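Local atomic coordinates of uncharacterized protein (Candida albicans, PDB entry 5K04), a protein that probably serves as the non-catalytic MDM20/NAA25-type subunit of the NatB complex, which acetylates protein N-termini. Residues Ser382-Asp385 with Gln389-Ile392. Sequence-based numbering, arbitrary orientation.
Sequences SDLD and QNTI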
ATOM      1  N   SER A 382       9.678  21.855  13.175  1.00 47.35           N
ATOM      2  CA  SER A 382       9.289  22.633  14.350  1.00 47.50           C
ATOM      3  C   SER A 382       8.978  24.077  13.998  1.00 46.56           C
ATOM      4  O   SER A 382       8.207  24.735  14.706  1.00 47.48           O
ATOM      5  CB  SER A 382      10.398  22.594  15.403  1.00 46.02           C
ATOM      6  OG  SER A 382      10.602  21.275  15.850  1.00 43.65           O
ATOM      7  N   ASP A 383       9.569  24.591  12.919  1.00 49.32           N
ATOM      8  CA  ASP A 383       9.375  25.985  12.530  1.00 47.01           C
ATOM      9  C   ASP A 383       8.110  26.203  11.697  1.00 45.23           C
ATOM     10  O   ASP A 383       7.699  27.355  11.525  1.00 36.41           O
ATOM     11  CB  ASP A 383      10.600  26.467  11.748  1.00 47.00           C
ATOM     12  CG  ASP A 383      10.519  27.925  11.350  1.00 44.93           C
ATOM     13  OD1 ASP A 383      10.353  28.780  12.251  1.00 39.14           O
ATOM     14  OD2 ASP A 383      10.666  28.218  10.143  1.00 37.82           O
ATOM     15  N   LEU A 384       7.484  25.134  11.185  1.00 42.34           N
ATOM     16  CA  LEU A 384       6.361  25.276  10.259  1.00 44.70           C
ATOM     17  C   LEU A 384       5.142  25.824  10.986  1.00 50.03           C
ATOM     18  O   LEU A 384       4.728  25.281  12.015  1.00 44.69           O
ATOM     19  CB  LEU A 384       6.035  23.933   9.624  1.00 43.18           C
ATOM     20  CG  LEU A 384       7.080  23.391   8.643  1.00 45.68           C
ATOM     21  CD1 LEU A 384       6.728  21.982   8.250  1.00 35.27           C
ATOM     22  CD2 LEU A 384       7.214  24.289   7.405  1.00 40.12           C
ATOM     23  N   ASP A 385       4.572  26.908  10.459  1.00 52.13           N
ATOM     24  CA  ASP A 385       3.428  27.552  11.090  1.00 50.40           C
ATOM     25  C   ASP A 385       2.243  27.765  10.153  1.00 44.44           C
ATOM     26  O   ASP A 385       1.263  28.391  10.571  1.00 38.28           O
ATOM     27  CB  ASP A 385       3.865  28.886  11.730  1.00 43.06           C
ATOM     28  CG  ASP A 385       4.244  29.980  10.698  1.00 44.68           C
ATOM     29  OD1 ASP A 385       3.921  29.855   9.495  1.00 36.03           O
ATOM     30  OD2 ASP A 385       4.861  30.987  11.111  1.00 42.48           O
ATOM     31  N   GLN A 389       4.543  32.759   3.894  1.00 46.48           N
ATOM     32  CA  GLN A 389       5.936  33.188   3.983  1.00 48.46           C
ATOM     33  C   GLN A 389       6.806  32.130   4.654  1.00 46.25           C
ATOM     34  O   GLN A 389       7.950  31.903   4.244  1.00 33.08           O
ATOM     35  CB  GLN A 389       6.020  34.499   4.759  1.00 48.57           C
ATOM     36  CG  GLN A 389       7.406  35.058   4.946  1.00 56.04           C
ATOM     37  CD  GLN A 389       7.331  36.536   5.244  1.00 76.59           C
ATOM     38  OE1 GLN A 389       6.240  37.091   5.406  1.00 79.82           O
ATOM     39  NE2 GLN A 389       8.479  37.190   5.318  1.00 82.12           N
ATOM     40  N   ASN A 390       6.294  31.499   5.715  1.00 44.44           N
ATOM     41  CA  ASN A 390       7.078  30.468   6.380  1.00 47.04           C
ATOM     42  C   ASN A 390       7.222  29.245   5.488  1.00 43.25           C
ATOM     43  O   ASN A 390       8.287  28.620   5.438  1.00 29.44           O
ATOM     44  CB  ASN A 390       6.425  30.104   7.710  1.00 42.97           C
ATOM     45  CG  ASN A 390       7.039  28.867   8.343  1.00 45.03           C
ATOM     46  OD1 ASN A 390       6.665  27.746   8.026  1.00 30.95           O
ATOM     47  ND2 ASN A 390       7.966  29.077   9.265  1.00 50.14           N
ATOM     48  N   THR A 391       6.158  28.909   4.760  1.00 51.65           N
ATOM     49  CA  THR A 391       6.178  27.762   3.856  1.00 45.57           C
ATOM     50  C   THR A 391       7.184  27.968   2.728  1.00 37.94           C
ATOM     51  O   THR A 391       7.953  27.061   2.387  1.00 29.79           O
ATOM     52  CB  THR A 391       4.764  27.550   3.317  1.00 40.18           C
ATOM     53  OG1 THR A 391       3.928  27.117   4.394  1.00 26.96           O
ATOM     54  CG2 THR A 391       4.738  26.528   2.179  1.00 43.25           C
ATOM     55  N   ILE A 392       7.207  29.172   2.159  1.00 42.00           N
ATOM     56  CA  ILE A 392       8.133  29.482   1.081  1.00 42.14           C
ATOM     57  C   ILE A 392       9.565  29.509   1.599  1.00 44.43           C
ATOM     58  O   ILE A 392      10.483  28.983   0.954  1.00 37.55           O
ATOM     59  CB  ILE A 392       7.735  30.815   0.425  1.00 46.15           C
ATOM     60  CG1 ILE A 392       6.435  30.652  -0.371  1.00 48.36           C
ATOM     61  CG2 ILE A 392       8.859  31.348  -0.452  1.00 38.98           C
ATOM     62  CD1 ILE A 392       5.893  31.968  -0.935  1.00 44.99           C
TER
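Asn390 reaches from the first turn of helix 388-404 to the C-terminal part of helix 372-383 and the residues that follow, and its side chain carries the whole contact. Its CB points toward Ser382-Asp385 and first meets the carboxylate of Asp385, with Asp385 OD1 3.1 Å from Asn390 CB. This is a touch and not a bond. The polar partner of Asp385 OD1 is the hydroxyl of Ser387, which also bonds the backbone N of Asn390. The first torsion of Asn390 is close to trans (chi1 170°), which extends the amide away from its own backbone N and into the turn. There Asp385 OD1 lies 3.5 Å from Asn390 CG, with the carboxylate and amide planes 42° apart.

At the tip the two amide atoms part. OD1 of Asn390 accepts a weak hydrogen bond of 3.3 Å from the backbone N of Asp385. The same oxygen rests 3.6 Å from Leu384 CD2, where the leucine side chain crosses that of Asn390 at about a right angle. ND2 of Asn390 gives two weak hydrogen bonds to a single residue, 2.9 Å to Asp383 O and 3.0 Å to Asp383 OD2. Both are strongly bent. Asp383 OD2 has stronger company in Lys393, a salt bridge, and also bonds Asn394. Three weak bonds thus fix the rotation of a buried amide; two reach backbone atoms, Asp383 O and Asp385 N, and the third the carboxylate of Asp383.

The contact closes the short turn between two consecutive helices in the TPR-clan region of this mostly helical chain. Leu384 leans on Trp414 and Leu418, and Thr391 also touches Leu418, so helix 409-419 packs against both the connection, through Leu384, and the start of helix 388-404, through Thr391.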